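Local coordinates for protein intramolecular trans-sialidase (Macrobdella decora, PDB 3SLI) that cleaves sialic acid from sialoglycoconjugates, probably by an intramolecular transfer within the sugar that releases it as 2,7-anhydro-Neu5Ac, at residues Q574-K579 and I600-D605; C388-Y393 and T405-N410; K29-M34 and D151-G156. One frame throughout, in Å; residues are numbered along the deposited sequence.

Contact 1 (Q574-K579 and I600-D605); sequences QPIDGK and IGLVND
Lys579 reaches Asn604 with its ammonium group: NZ donates to OD1 at 2.8 Å, in the amide plane and on a lone pair of the oxygen, at a C=O...N angle of 140°. The lysine chain, extended beyond CG, crosses Leu602 at about a right angle on its way, and Lys579 CD lies 4.0 Å from Leu602 CB. Leu602 fills the middle, its CG against the carbonyl oxygen Ile576 O (3.8 Å) and its CD1 4.3 Å from Ile576 CB; its CD2 is 4.0 Å from Asp577 CB. Further along, Ile576 CD1 meets Ile600 CG2 at 3.9 Å, the two side chains crossing nearly perpendicularly.

The second shell sets these groups in place. A type I' turn from Ile576 to Lys579 is closed by reciprocal backbone bonds between these two residues, with Asp577 and Gly578 both at positive phi. Asp577 OD2 is engaged by Tyr620 OH and by a salt bridge to Lys619, both on strand 614-623, the neighbour of 596-605, while Ile672 and Leu675 of helix 672-675 pack on Ile576 and Ile600. A tight β-hairpin with a two-residue turn thus leads into strand 579-587, which pairs with 596-605 in a four-stranded antiparallel sheet consistent with one blade of the sialidase β-propeller.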
# COMPACT_ATOMS: atom_id res chain seq x y z
N GLN A 574 7.95 -12.90 23.86
CA GLN A 574 7.69 -13.03 25.28
C GLN A 574 6.24 -13.40 25.54
O GLN A 574 5.37 -13.16 24.69
CB GLN A 574 8.05 -11.72 26.00
CG GLN A 574 9.54 -11.41 26.00
CD GLN A 574 10.37 -12.49 26.68
OE1 GLN A 574 9.92 -13.12 27.63
NE2 GLN A 574 11.58 -12.71 26.18
N PRO A 575 5.97 -14.07 26.67
CA PRO A 575 4.58 -14.44 26.94
C PRO A 575 3.74 -13.23 27.35
O PRO A 575 4.26 -12.25 27.87
CB PRO A 575 4.72 -15.45 28.08
CG PRO A 575 5.92 -14.97 28.81
CD PRO A 575 6.87 -14.62 27.70
N ILE A 576 2.44 -13.29 27.06
CA ILE A 576 1.50 -12.23 27.42
C ILE A 576 0.46 -12.94 28.31
O ILE A 576 -0.06 -14.00 27.93
CB ILE A 576 0.85 -11.60 26.15
CG1 ILE A 576 1.95 -10.92 25.32
CG2 ILE A 576 -0.22 -10.60 26.55
CD1 ILE A 576 1.47 -10.27 24.05
N ASP A 577 0.24 -12.40 29.50
CA ASP A 577 -0.66 -13.01 30.49
C ASP A 577 -0.17 -14.43 30.81
O ASP A 577 -0.95 -15.32 31.13
CB ASP A 577 -2.12 -13.06 30.00
CG ASP A 577 -2.80 -11.69 29.99
OD1 ASP A 577 -2.22 -10.70 30.47
OD2 ASP A 577 -3.94 -11.62 29.49
N GLY A 578 1.14 -14.63 30.69
CA GLY A 578 1.74 -15.93 30.96
C GLY A 578 1.63 -16.99 29.88
O GLY A 578 2.09 -18.12 30.08
N LYS A 579 1.08 -16.65 28.72
CA LYS A 579 0.91 -17.61 27.63
C LYS A 579 1.63 -17.22 26.35
O LYS A 579 1.97 -16.05 26.16
CB LYS A 579 -0.59 -17.76 27.31
CG LYS A 579 -1.42 -18.24 28.49
CD LYS A 579 -2.89 -18.32 28.14
CE LYS A 579 -3.68 -18.95 29.29
NZ LYS A 579 -5.16 -18.92 29.09
N ILE A 600 -4.44 -9.62 19.90
CA ILE A 600 -3.48 -10.45 20.59
C ILE A 600 -4.17 -11.79 20.86
O ILE A 600 -5.25 -11.85 21.47
CB ILE A 600 -3.01 -9.82 21.91
CG1 ILE A 600 -2.16 -8.58 21.63
CG2 ILE A 600 -2.19 -10.83 22.72
CD1 ILE A 600 -1.66 -7.88 22.87
N GLY A 601 -3.56 -12.86 20.34
CA GLY A 601 -4.10 -14.20 20.52
C GLY A 601 -3.21 -15.02 21.44
O GLY A 601 -2.00 -15.15 21.20
N LEU A 602 -3.80 -15.56 22.50
CA LEU A 602 -3.09 -16.38 23.48
C LEU A 602 -3.24 -17.86 23.13
O LEU A 602 -4.36 -18.35 22.95
CB LEU A 602 -3.63 -16.11 24.89
CG LEU A 602 -3.02 -14.97 25.71
CD1 LEU A 602 -2.55 -13.80 24.85
CD2 LEU A 602 -4.01 -14.52 26.78
N VAL A 603 -2.11 -18.55 23.01
CA VAL A 603 -2.08 -19.97 22.66
C VAL A 603 -2.36 -20.85 23.88
O VAL A 603 -1.67 -20.74 24.90
CB VAL A 603 -0.72 -20.37 22.03
CG1 VAL A 603 -0.67 -21.88 21.78
CG2 VAL A 603 -0.49 -19.60 20.73
N ASN A 604 -3.37 -21.70 23.77
CA ASN A 604 -3.74 -22.60 24.85
C ASN A 604 -3.56 -24.04 24.39
O ASN A 604 -3.80 -24.37 23.22
CB ASN A 604 -5.21 -22.41 25.26
CG ASN A 604 -5.47 -21.09 25.95
OD1 ASN A 604 -5.21 -20.93 27.14
ND2 ASN A 604 -5.99 -20.12 25.20
N ASP A 605 -3.08 -24.89 25.28
CA ASP A 605 -2.91 -26.29 24.97
C ASP A 605 -4.24 -26.90 25.43
O ASP A 605 -4.61 -26.80 26.60
CB ASP A 605 -1.73 -26.88 25.75
CG ASP A 605 -1.40 -28.29 25.32
OD1 ASP A 605 -2.34 -29.10 25.16
OD2 ASP A 605 -0.20 -28.59 25.14

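Contact 2 (C388-Y393 and T405-N410); sequences CKQYDY and TDVDVN
Cys388 and Val409 begin an antiparallel pairing in which strand 384-396, already paired with 399-405, also takes up strand 407-410 once the chain has turned a corner at Asp406. The two strand segments run at 110° to each other, so the ladder is short.

Backbone bonds carry most of the order. Cys388 and Val409 form a hydrogen-bonded pair, with Val409 N to Cys388 O at 2.9 Å and almost straight. Lys389 and Asp408 are the adjoining non-hydrogen-bonded pair, followed by Gln390 N to Val407 O at 2.8 Å.

Charge dominates the face with Lys389 and Asp408. Lys389 bends at its second torsion (chi2 -62°), which folds the chain over the turn: NZ makes a salt bridge to Asp408 OD2 at 3.0 Å, approaching from above the carboxylate plane, and also donates to Asp406 O.

Apolar contacts are fewer. Cys388 SG lies 4.3 Å from Val409 CG2, and Thr405 CG2 rests 3.5 Å from Asp392 CB; Val409 CG1 also packs against the side-chain amide of Gln390, whose NE2 donates to Asp267 O.

At the corner an ST turn brings Val407 N to Thr405 OG1. This hydroxyl donates to Gln390 O from above the carbonyl plane, while Thr405 N meets the same oxygen nearly head-on. One water completes the cluster, donating to both Thr405 OG1 and Gln390 OE1, the latter at 2.6 Å.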
# COMPACT_ATOMS: atom_id res chain seq x y z
N CYS A 388 18.13 -2.19 -26.07
CA CYS A 388 16.90 -1.72 -26.69
C CYS A 388 16.59 -0.39 -26.01
O CYS A 388 17.17 -0.07 -24.97
CB CYS A 388 15.75 -2.72 -26.50
SG CYS A 388 15.52 -3.38 -24.83
N LYS A 389 15.74 0.41 -26.64
CA LYS A 389 15.38 1.71 -26.11
C LYS A 389 14.40 1.62 -24.94
O LYS A 389 13.47 0.80 -24.95
CB LYS A 389 14.77 2.58 -27.22
CG LYS A 389 15.71 2.87 -28.38
CD LYS A 389 16.92 3.65 -27.92
CE LYS A 389 17.85 3.98 -29.08
NZ LYS A 389 19.11 4.63 -28.60
N GLN A 390 14.64 2.45 -23.93
CA GLN A 390 13.79 2.51 -22.75
C GLN A 390 12.56 3.34 -23.09
O GLN A 390 12.64 4.30 -23.87
CB GLN A 390 14.56 3.17 -21.61
CG GLN A 390 13.75 3.39 -20.33
CD GLN A 390 14.61 3.95 -19.22
OE1 GLN A 390 14.95 5.13 -19.22
NE2 GLN A 390 14.97 3.10 -18.27
N TYR A 391 11.42 2.95 -22.53
CA TYR A 391 10.17 3.65 -22.77
C TYR A 391 9.87 4.69 -21.71
O TYR A 391 10.31 4.57 -20.55
CB TYR A 391 9.00 2.66 -22.80
CG TYR A 391 8.76 1.99 -24.14
CD1 TYR A 391 9.61 0.99 -24.59
CD2 TYR A 391 7.68 2.36 -24.94
CE1 TYR A 391 9.39 0.36 -25.81
CE2 TYR A 391 7.45 1.75 -26.16
CZ TYR A 391 8.31 0.75 -26.59
OH TYR A 391 8.09 0.13 -27.79
N ASP A 392 9.09 5.68 -22.10
CA ASP A 392 8.65 6.74 -21.21
C ASP A 392 7.12 6.69 -21.32
O ASP A 392 6.58 6.13 -22.28
CB ASP A 392 9.18 8.11 -21.65
CG ASP A 392 8.93 9.20 -20.62
OD1 ASP A 392 8.66 8.87 -19.44
OD2 ASP A 392 9.00 10.40 -20.99
N TYR A 393 6.44 7.26 -20.34
CA TYR A 393 4.98 7.24 -20.33
C TYR A 393 4.46 8.58 -19.86
O TYR A 393 4.93 9.12 -18.85
CB TYR A 393 4.48 6.10 -19.42
CG TYR A 393 5.24 5.94 -18.12
CD1 TYR A 393 6.46 5.27 -18.09
CD2 TYR A 393 4.74 6.45 -16.92
CE1 TYR A 393 7.17 5.11 -16.89
CE2 TYR A 393 5.44 6.31 -15.72
CZ TYR A 393 6.65 5.63 -15.71
OH TYR A 393 7.35 5.49 -14.53
N THR A 405 12.37 6.27 -25.95
CA THR A 405 13.20 7.45 -25.75
C THR A 405 14.52 7.08 -26.46
O THR A 405 14.55 6.09 -27.20
CB THR A 405 13.45 7.71 -24.24
OG1 THR A 405 14.23 6.65 -23.68
CG2 THR A 405 12.12 7.79 -23.50
N ASP A 406 15.58 7.85 -26.26
CA ASP A 406 16.85 7.48 -26.89
C ASP A 406 17.81 6.82 -25.89
O ASP A 406 18.97 6.56 -26.21
CB ASP A 406 17.52 8.67 -27.61
CG ASP A 406 17.34 9.99 -26.88
OD1 ASP A 406 17.74 10.08 -25.69
OD2 ASP A 406 16.81 10.94 -27.50
N VAL A 407 17.30 6.53 -24.70
CA VAL A 407 18.10 5.88 -23.66
C VAL A 407 18.18 4.38 -23.91
O VAL A 407 17.16 3.71 -24.07
CB VAL A 407 17.51 6.12 -22.26
CG1 VAL A 407 18.32 5.39 -21.20
CG2 VAL A 407 17.46 7.62 -21.95
N ASP A 408 19.40 3.84 -23.95
CA ASP A 408 19.61 2.41 -24.17
C ASP A 408 19.71 1.65 -22.86
O ASP A 408 20.42 2.07 -21.94
CB ASP A 408 20.88 2.16 -24.97
CG ASP A 408 20.74 2.54 -26.43
OD1 ASP A 408 20.15 1.76 -27.20
OD2 ASP A 408 21.22 3.63 -26.79
N VAL A 409 18.98 0.54 -22.77
CA VAL A 409 19.01 -0.31 -21.59
C VAL A 409 19.27 -1.72 -22.09
O VAL A 409 18.99 -2.05 -23.25
CB VAL A 409 17.67 -0.29 -20.79
CG1 VAL A 409 17.43 1.09 -20.19
CG2 VAL A 409 16.50 -0.71 -21.67
N ASN A 410 19.86 -2.55 -21.23
CA ASN A 410 20.15 -3.92 -21.61
C ASN A 410 18.86 -4.68 -21.90
O ASN A 410 17.88 -4.58 -21.16
CB ASN A 410 20.94 -4.63 -20.51
CG ASN A 410 22.37 -4.11 -20.40
OD1 ASN A 410 22.93 -4.07 -19.31
ND2 ASN A 410 22.96 -3.75 -21.53
O HOH W 1 14.08 6.97 -20.89

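Contact 3 (K29-M34 and D151-G156); sequences KYVKAM and DNVTLG
Lys32 and Val153 bury the most surface in this contact, and they meet through carbon alone. The lysine lies obliquely against the valine, its CG 3.7 Å and its CE 3.9 Å from Val153 CG2, so that a single methyl group is spanned by the aliphatic part of the chain. Lys32 is extended beyond CG, with CG anti to the carbonyl carbon (chi1 -69°), and this carries the ammonium group past the valine towards the start of the strand. There NZ comes only to 3.9 Å from Asp151 O, too long for a hydrogen bond. The carboxylate of Asp151 is further off still, NZ to OD1 being 7.0 Å, so any attraction between the charges is probably a weak, long-range one.

Val31 is the third participant. Its CG1 approaches the same Val153 methyl, CG2, at 4.1 Å, with the two side chains crossing at about a right angle. Val153 CG2 therefore touches both Val31 and Lys32, consecutive residues where the chain enters a type I turn running from Val31 to Met34.

The polar groups at the start of the strand have partners of their own. Asn152 ND2 donates to Asp151 OD1 at 3.0 Å, nearly straight at 173° and in the amide plane. Thr154 OG1 in turn donates to Asn152 OD1, while Asp151 OD2 bonds Ser60 OG. Opposite Gly58 of strand 51-58 the pair Asp151-Asn152 forms a classic beta bulge.

In the concanavalin-like N-terminal domain, the short helix 28-31 thus lies against strand 152-155, which runs between strands 20-21 and 51-58; Phe55 touches both Val31 and Val153, and Met7 of strand 5-14 also packs on Val31.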
# COMPACT_ATOMS: atom_id res chain seq x y z
N LYS A 29 -16.99 41.57 7.84
CA LYS A 29 -17.34 42.29 6.61
C LYS A 29 -16.31 42.08 5.50
O LYS A 29 -16.65 42.12 4.32
CB LYS A 29 -17.52 43.79 6.88
CG LYS A 29 -16.31 44.49 7.47
CD LYS A 29 -16.67 45.87 8.00
CE LYS A 29 -15.59 46.39 8.94
NZ LYS A 29 -15.95 47.70 9.55
N TYR A 30 -15.06 41.86 5.87
CA TYR A 30 -14.02 41.63 4.87
C TYR A 30 -14.04 40.17 4.41
O TYR A 30 -13.92 39.89 3.22
CB TYR A 30 -12.64 41.96 5.44
CG TYR A 30 -12.50 43.38 5.92
CD1 TYR A 30 -12.76 44.45 5.06
CD2 TYR A 30 -12.14 43.66 7.24
CE1 TYR A 30 -12.68 45.77 5.51
CE2 TYR A 30 -12.06 44.97 7.69
CZ TYR A 30 -12.33 46.01 6.83
OH TYR A 30 -12.28 47.31 7.29
N VAL A 31 -14.21 39.25 5.36
CA VAL A 31 -14.25 37.82 5.05
C VAL A 31 -15.42 37.49 4.12
O VAL A 31 -15.27 36.69 3.18
CB VAL A 31 -14.31 36.97 6.35
CG1 VAL A 31 -14.41 35.48 6.02
CG2 VAL A 31 -13.06 37.22 7.21
N LYS A 32 -16.55 38.16 4.32
CA LYS A 32 -17.74 37.94 3.49
C LYS A 32 -17.59 38.44 2.06
O LYS A 32 -18.46 38.19 1.22
CB LYS A 32 -18.98 38.59 4.11
CG LYS A 32 -19.48 37.95 5.39
CD LYS A 32 -20.57 38.80 6.04
CE LYS A 32 -20.90 38.26 7.44
NZ LYS A 32 -21.95 39.02 8.18
N ALA A 33 -16.47 39.11 1.77
CA ALA A 33 -16.23 39.66 0.43
C ALA A 33 -14.86 39.33 -0.16
O ALA A 33 -14.45 39.94 -1.15
CB ALA A 33 -16.46 41.17 0.44
N MET A 34 -14.18 38.33 0.38
CA MET A 34 -12.85 37.94 -0.10
C MET A 34 -12.79 37.58 -1.58
O MET A 34 -13.58 36.77 -2.08
CB MET A 34 -12.33 36.75 0.72
CG MET A 34 -12.06 37.09 2.16
SD MET A 34 -11.71 35.65 3.17
CE MET A 34 -9.98 35.36 2.77
N ASP A 151 -24.29 36.14 3.93
CA ASP A 151 -24.81 36.76 5.15
C ASP A 151 -24.28 36.13 6.43
O ASP A 151 -24.80 36.39 7.52
CB ASP A 151 -26.35 36.71 5.15
CG ASP A 151 -26.91 35.28 5.29
OD1 ASP A 151 -26.13 34.30 5.23
OD2 ASP A 151 -28.13 35.15 5.48
N ASN A 152 -23.25 35.29 6.32
CA ASN A 152 -22.71 34.64 7.51
C ASN A 152 -21.32 34.06 7.32
O ASN A 152 -20.89 33.77 6.19
CB ASN A 152 -23.67 33.54 8.00
CG ASN A 152 -23.55 32.24 7.19
OD1 ASN A 152 -22.74 31.37 7.52
ND2 ASN A 152 -24.34 32.11 6.14
N VAL A 153 -20.61 33.94 8.44
CA VAL A 153 -19.28 33.35 8.51
C VAL A 153 -19.48 32.40 9.68
O VAL A 153 -19.80 32.84 10.80
CB VAL A 153 -18.18 34.39 8.86
CG1 VAL A 153 -16.82 33.69 8.96
CG2 VAL A 153 -18.13 35.48 7.80
N THR A 154 -19.32 31.11 9.42
CA THR A 154 -19.56 30.10 10.44
C THR A 154 -18.46 29.05 10.58
O THR A 154 -17.81 28.66 9.60
CB THR A 154 -20.92 29.36 10.15
OG1 THR A 154 -21.98 30.32 10.08
CG2 THR A 154 -21.25 28.34 11.24
N LEU A 155 -18.27 28.61 11.81
CA LEU A 155 -17.30 27.59 12.17
C LEU A 155 -18.12 26.35 12.54
O LEU A 155 -19.18 26.46 13.15
CB LEU A 155 -16.53 28.08 13.41
CG LEU A 155 -15.01 28.23 13.46
CD1 LEU A 155 -14.46 28.83 12.19
CD2 LEU A 155 -14.65 29.06 14.70
N GLY A 156 -17.64 25.17 12.13
CA GLY A 156 -18.31 23.93 12.47
C GLY A 156 -19.60 23.56 11.76
O GLY A 156 -20.36 22.71 12.24

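Overall arrangement
The three contacts illustrate how chemistry follows position in a many-sheeted β protein. Contact 3 is the buried one, holding a short helix and the turn after it to a strand by methyl and methylene groups, in the N-terminal domain. Contact 2 lies at the surface and joins two strands, so backbone hydrogen bonds and a salt bridge do most of the work. Contact 1 is intermediate: partly buried, it brings a hairpin turn to a strand through leucine and isoleucine, with one lysine-amide hydrogen bond beside them. Contacts 1 and 2 both belong to the BNR repeat-like part of the chain yet lie on opposite sides of the chain's centre. All three are well separated, with centres about 55 to 58 Å apart.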